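Local coordinates for protein GH18329p (Drosophila melanogaster, PDB 5YGB) that probably recruits Piwi proteins to the piRNA biogenesis machinery in the nuage, its Tudor domain binding the N-terminus of Piwi, at residues Q59-V64 against I91-V96; C126-V131 against D207-Q212. The protein carries 1 engineered substitution. One frame throughout, in Å; residues are numbered along the deposited sequence.

Contact 1 (Q59-V64 against I91-V96)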
loop_
_atom_site.group_PDB
_atom_site.type_symbol
_atom_site.label_atom_id
_atom_site.label_comp_id
_atom_site.label_asym_id
_atom_site.label_seq_id
_atom_site.Cartn_x
_atom_site.Cartn_y
_atom_site.Cartn_z
ATOM N N GLN A 59 -3.293 -11.738 -11.618
ATOM C CA GLN A 59 -2.473 -12.796 -11.040
ATOM C C GLN A 59 -1.775 -12.309 -9.774
ATOM O O GLN A 59 -1.291 -11.179 -9.726
ATOM C CB GLN A 59 -1.447 -13.273 -12.063
ATOM C CG GLN A 59 -0.717 -14.568 -11.708
ATOM C CD GLN A 59 0.289 -14.956 -12.782
ATOM O OE1 GLN A 59 0.428 -14.268 -13.789
ATOM N NE2 GLN A 59 1.007 -16.055 -12.564
ATOM N N ILE A 60 -1.731 -13.162 -8.756
ATOM C CA ILE A 60 -0.988 -12.864 -7.538
ATOM C C ILE A 60 0.342 -13.583 -7.618
ATOM O O ILE A 60 0.398 -14.807 -7.795
ATOM C CB ILE A 60 -1.756 -13.287 -6.286
ATOM C CG1 ILE A 60 -3.167 -12.688 -6.276
ATOM C CG2 ILE A 60 -1.022 -12.848 -5.043
ATOM C CD1 ILE A 60 -3.218 -11.169 -6.366
ATOM N N VAL A 61 1.416 -12.818 -7.488
ATOM C CA VAL A 61 2.773 -13.310 -7.703
ATOM C C VAL A 61 3.682 -12.948 -6.531
ATOM O O VAL A 61 3.262 -12.256 -5.589
ATOM C CB VAL A 61 3.368 -12.742 -9.021
ATOM C CG1 VAL A 61 2.530 -13.164 -10.220
ATOM C CG2 VAL A 61 3.445 -11.217 -8.963
ATOM N N ALA A 62 4.918 -13.441 -6.577
ATOM C CA ALA A 62 5.983 -13.023 -5.674
ATOM C C ALA A 62 6.922 -12.113 -6.447
ATOM O O ALA A 62 7.255 -12.423 -7.589
ATOM C CB ALA A 62 6.737 -14.228 -5.125
ATOM N N ALA A 63 7.349 -11.006 -5.852
ATOM C CA ALA A 63 8.255 -10.102 -6.554
ATOM C C ALA A 63 9.274 -9.511 -5.623
ATOM O O ALA A 63 8.962 -9.162 -4.468
ATOM C CB ALA A 63 7.467 -8.982 -7.231
ATOM N N VAL A 64 10.490 -9.359 -6.131
ATOM C CA VAL A 64 11.530 -8.718 -5.344
ATOM C C VAL A 64 11.560 -7.238 -5.690
ATOM O O VAL A 64 11.519 -6.854 -6.864
ATOM C CB VAL A 64 12.929 -9.363 -5.565
ATOM C CG1 VAL A 64 13.354 -9.311 -7.029
ATOM C CG2 VAL A 64 13.971 -8.696 -4.675
ATOM N N ILE A 91 5.858 -5.059 -16.109
ATOM C CA ILE A 91 4.706 -5.470 -15.306
ATOM C C ILE A 91 4.424 -4.450 -14.217
ATOM O O ILE A 91 5.306 -4.120 -13.429
ATOM C CB ILE A 91 4.938 -6.854 -14.653
ATOM C CG1 ILE A 91 5.463 -7.856 -15.679
ATOM C CG2 ILE A 91 3.683 -7.356 -13.945
ATOM C CD1 ILE A 91 4.451 -8.266 -16.695
ATOM N N ASP A 92 3.202 -3.938 -14.193
ATOM C CA ASP A 92 2.744 -3.021 -13.154
ATOM C C ASP A 92 2.220 -3.859 -11.976
ATOM O O ASP A 92 1.217 -4.566 -12.121
ATOM C CB ASP A 92 1.658 -2.100 -13.734
ATOM C CG ASP A 92 1.264 -0.968 -12.809
ATOM O OD1 ASP A 92 1.866 -0.819 -11.729
ATOM O OD2 ASP A 92 0.356 -0.198 -13.205
ATOM N N LEU A 93 2.905 -3.774 -10.834
ATOM C CA LEU A 93 2.566 -4.553 -9.644
ATOM C C LEU A 93 2.009 -3.693 -8.528
ATOM O O LEU A 93 2.559 -2.632 -8.236
ATOM C CB LEU A 93 3.798 -5.282 -9.117
ATOM C CG LEU A 93 4.383 -6.382 -9.995
ATOM C CD1 LEU A 93 5.588 -6.974 -9.303
ATOM C CD2 LEU A 93 3.359 -7.461 -10.305
ATOM N N TYR A 94 0.935 -4.163 -7.899
ATOM C CA TYR A 94 0.405 -3.567 -6.676
ATOM C C TYR A 94 0.815 -4.473 -5.511
ATOM O O TYR A 94 0.494 -5.664 -5.502
ATOM C CB TYR A 94 -1.121 -3.408 -6.779
ATOM C CG TYR A 94 -1.782 -3.087 -5.459
ATOM C CD1 TYR A 94 -1.586 -1.854 -4.853
ATOM C CD2 TYR A 94 -2.596 -4.018 -4.814
ATOM C CE1 TYR A 94 -2.176 -1.558 -3.636
ATOM C CE2 TYR A 94 -3.191 -3.726 -3.602
ATOM C CZ TYR A 94 -2.962 -2.499 -3.017
ATOM O OH TYR A 94 -3.538 -2.217 -1.788
ATOM N N PHE A 95 1.547 -3.934 -4.538
ATOM C CA PHE A 95 2.062 -4.737 -3.427
ATOM C C PHE A 95 0.972 -4.854 -2.362
ATOM O O PHE A 95 0.756 -3.947 -1.563
ATOM C CB PHE A 95 3.375 -4.132 -2.907
ATOM C CG PHE A 95 4.517 -4.346 -3.859
ATOM C CD1 PHE A 95 4.669 -3.548 -4.977
ATOM C CD2 PHE A 95 5.388 -5.401 -3.682
ATOM C CE1 PHE A 95 5.703 -3.770 -5.868
ATOM C CE2 PHE A 95 6.423 -5.626 -4.571
ATOM C CZ PHE A 95 6.577 -4.807 -5.664
ATOM N N VAL A 96 0.273 -5.992 -2.364
ATOM C CA VAL A 96 -1.000 -6.139 -1.673
ATOM C C VAL A 96 -0.900 -5.995 -0.153
ATOM O O VAL A 96 -1.897 -5.691 0.496
ATOM C CB VAL A 96 -1.671 -7.510 -2.015
ATOM C CG1 VAL A 96 -1.935 -7.626 -3.509
ATOM C CG2 VAL A 96 -0.829 -8.685 -1.529
#
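In the barrel-like core of the Tudor domain, a member of the SH3 clan, Leu-93 reaches across the interior to Val-61 and Ala-63. The two strands are not sheet neighbours: strand 70-81 runs between them in the antiparallel order, and the curl of the sheet brings one over the other. Strands 60-64 and 91-95 therefore face each other with axes 9.0 Å apart at an angle of 92°, and no hydrogen bond links them. Side chains fill the gap. Ala-63 and Leu-93, whose CB atoms both point toward the opposing strand, form the middle of the contact, their CA atoms 8.5 Å apart. Leu-93 divides its two methyls between two residues. CG stands anti to the carbonyl carbon (chi1 -67°), and the fork beyond it presents CD1 to Ala-63 and CD2 to Val-61. The CD1 methyl lies 3.4 Å from CB of Ala-63, tighter than usual van der Waals contact, so the small alanine is packed hard against the leucine. On the neighbouring branch, CD2 meets CG2 of Val-61 at 4.0 Å, the two side chains crossing at about a right angle. Ile-109 of strand 109-111 touches both Val-61 and Leu-93, and thus a third strand contributes to the same apolar cluster. Two residues on from Leu-93, Phe-95 extends this cluster, its ring also touching Tyr-72 of strand 70-81. Val-61, Ala-63, Leu-93 and Phe-95 are all buried, as expected of the hydrophobic interior of a small barrel. CE2 of Phe-95 lies 4.4 Å from CB of Ala-63, which stands well off the ring plane, whereas the carbonyl O of Ala-63 sits at the ring edge, near its plane.

Contact 2 (C126-V131 against D207-Q212)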
loop_
_atom_site.group_PDB
_atom_site.type_symbol
_atom_site.label_atom_id
_atom_site.label_comp_id
_atom_site.label_asym_id
_atom_site.label_seq_id
_atom_site.Cartn_x
_atom_site.Cartn_y
_atom_site.Cartn_z
ATOM N N CYS A 126 -7.146 4.000 2.287
ATOM C CA CYS A 126 -8.000 4.901 3.064
ATOM C C CYS A 126 -7.804 6.321 2.597
ATOM O O CYS A 126 -6.850 6.633 1.884
ATOM C CB CYS A 126 -7.658 4.861 4.556
ATOM S SG CYS A 126 -7.791 3.279 5.390
ATOM N N PHE A 127 -8.701 7.195 3.042
ATOM C CA PHE A 127 -8.449 8.630 3.006
ATOM C C PHE A 127 -8.601 9.214 4.408
ATOM O O PHE A 127 -9.233 8.607 5.276
ATOM C CB PHE A 127 -9.379 9.332 1.984
ATOM C CG PHE A 127 -10.845 9.386 2.379
ATOM C CD1 PHE A 127 -11.685 8.308 2.132
ATOM C CD2 PHE A 127 -11.389 10.537 2.928
ATOM C CE1 PHE A 127 -13.033 8.363 2.457
ATOM C CE2 PHE A 127 -12.737 10.593 3.253
ATOM C CZ PHE A 127 -13.555 9.502 3.014
ATOM N N LEU A 128 -7.985 10.367 4.632
ATOM C CA LEU A 128 -8.112 11.048 5.914
ATOM C C LEU A 128 -9.419 11.818 5.912
ATOM O O LEU A 128 -9.614 12.692 5.079
ATOM C CB LEU A 128 -6.932 11.993 6.163
ATOM C CG LEU A 128 -6.795 12.567 7.575
ATOM C CD1 LEU A 128 -6.477 11.440 8.557
ATOM C CD2 LEU A 128 -5.716 13.648 7.601
ATOM N N ALA A 129 -10.325 11.477 6.823
ATOM C CA ALA A 129 -11.634 12.132 6.863
ATOM C C ALA A 129 -11.550 13.610 7.239
ATOM O O ALA A 129 -10.645 14.042 7.954
ATOM C CB ALA A 129 -12.545 11.400 7.831
ATOM N N ASN A 130 -12.506 14.375 6.717
ATOM C CA ASN A 130 -12.765 15.759 7.138
ATOM C C ASN A 130 -11.678 16.769 6.770
ATOM O O ASN A 130 -11.575 17.828 7.398
ATOM C CB ASN A 130 -13.023 15.804 8.649
ATOM C CG ASN A 130 -14.187 14.914 9.068
ATOM O OD1 ASN A 130 -15.257 14.949 8.455
ATOM N ND2 ASN A 130 -13.981 14.112 10.105
ATOM N N VAL A 131 -10.886 16.461 5.746
ATOM C CA VAL A 131 -9.918 17.416 5.208
ATOM C C VAL A 131 -9.996 17.540 3.689
ATOM O O VAL A 131 -10.450 16.629 2.987
ATOM C CB VAL A 131 -8.455 17.041 5.565
ATOM C CG1 VAL A 131 -8.262 16.947 7.066
ATOM C CG2 VAL A 131 -8.039 15.740 4.873
ATOM N N ASP A 207 -6.749 17.436 12.461
ATOM C CA ASP A 207 -6.806 18.723 13.139
ATOM C C ASP A 207 -5.427 19.369 13.214
ATOM O O ASP A 207 -5.321 20.599 13.136
ATOM C CB ASP A 207 -7.424 18.570 14.528
ATOM C CG ASP A 207 -8.932 18.376 14.468
ATOM O OD1 ASP A 207 -9.540 18.777 13.455
ATOM O OD2 ASP A 207 -9.510 17.819 15.422
ATOM N N LEU A 208 -4.375 18.568 13.349
ATOM C CA LEU A 208 -3.019 19.104 13.276
ATOM C C LEU A 208 -2.745 19.715 11.898
ATOM O O LEU A 208 -2.189 20.811 11.799
ATOM C CB LEU A 208 -1.993 18.020 13.592
ATOM C CG LEU A 208 -1.924 17.588 15.051
ATOM C CD1 LEU A 208 -1.042 16.357 15.192
ATOM C CD2 LEU A 208 -1.396 18.726 15.921
ATOM N N MET A 209 -3.147 19.028 10.835
ATOM C CA MET A 209 -2.906 19.558 9.500
ATOM C C MET A 209 -3.699 20.837 9.239
ATOM O O MET A 209 -3.164 21.772 8.657
ATOM C CB MET A 209 -3.220 18.510 8.442
ATOM C CG MET A 209 -2.260 17.331 8.482
ATOM S SD MET A 209 -2.434 16.237 7.066
ATOM C CE MET A 209 -1.915 17.299 5.712
ATOM N N ILE A 210 -4.949 20.893 9.696
ATOM C CA ILE A 210 -5.776 22.077 9.504
ATOM C C ILE A 210 -5.238 23.252 10.314
ATOM O O ILE A 210 -5.052 24.344 9.776
ATOM C CB ILE A 210 -7.247 21.803 9.896
ATOM C CG1 ILE A 210 -7.864 20.809 8.912
ATOM C CG2 ILE A 210 -8.051 23.098 9.885
ATOM C CD1 ILE A 210 -9.224 20.253 9.350
ATOM N N THR A 211 -4.976 23.046 11.599
ATOM C CA THR A 211 -4.563 24.162 12.453
ATOM C C THR A 211 -3.178 24.689 12.094
ATOM O O THR A 211 -2.837 25.813 12.455
ATOM C CB THR A 211 -4.559 23.790 13.949
ATOM O OG1 THR A 211 -3.733 22.637 14.169
ATOM C CG2 THR A 211 -5.972 23.511 14.444
ATOM N N GLN A 212 -2.382 23.890 11.391
ATOM C CA GLN A 212 -1.034 24.312 11.022
ATOM C C GLN A 212 -0.905 24.693 9.542
ATOM O O GLN A 212 0.200 24.920 9.048
ATOM C CB GLN A 212 -0.032 23.215 11.399
ATOM C CG GLN A 212 0.026 23.004 12.909
ATOM C CD GLN A 212 0.990 21.917 13.347
ATOM O OE1 GLN A 212 1.924 21.562 12.629
ATOM N NE2 GLN A 212 0.771 21.393 14.544
#
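The backbones come nearest at Val-131 and Ile-210, their CA atoms 7.6 Å apart, where the chain leaving strand 124-128 turns past the last part of helix 205-211. Asn-130 makes the turn with a left-handed backbone conformation (phi 69°), and residues on both sides of it, Leu-128 and Val-131, direct their CB atoms toward the helix. Ile-210 answers with the end of its side chain. CG1 stands anti to the carbonyl carbon and the chain continues extended (chi2 169°), carrying CD1 out to the turn. There CD1 approaches the CG1 methyl of Val-131 at 4.1 Å, the two side chains meeting at a slant, and lies 3.9 Å from the carbonyl O of Asn-130. Deeper in, CD2 of Leu-128 lies 4.2 Å from SD of Met-209; the methionine is modelled in two conformations, so this distance describes one of them. Phe-150 of helix 144-154 touches both Leu-128 and Met-209 and joins that helix to the cluster. Within helix 205-211, the carbonyl O of Asp-207 receives two bonds, from N of Thr-211 at 2.9 Å and from OG1 of Thr-211 at 2.8 Å. The two donors arrive from opposite faces of the carbonyl plane, the hydroxyl tilted 22° from it, and this ties the threonine side chain to the last helical turn. Between the two segments there is no hydrogen bond but van der Waals packing, methyl on methyl, methyl on a backbone carbonyl and, in the conformer given, methyl on thioether, an association that depends on shape and burial rather than on direction.

In the fold
Contact 1 and contact 2 lie on opposite sides of the chain's centre, about 31 Å apart centre to centre, and share no helix or strand. The 59-64/91-96 pair belongs to the Tudor core and joins two strands of one curled sheet through its interior. The 126-131/207-212 pair belongs to the other half of the extended Tudor domain, the staphylococcal-nuclease-like part, and sets a helix against the end of a strand and the turn after it. Both rest on apolar contacts without cross-segment hydrogen bonds. Contact 1 is wholly buried and includes an aromatic ring; contact 2 buries less surface and has no ring, using methyls, a thioether and a backbone carbonyl, and reaches an exposed asparagine at its margin.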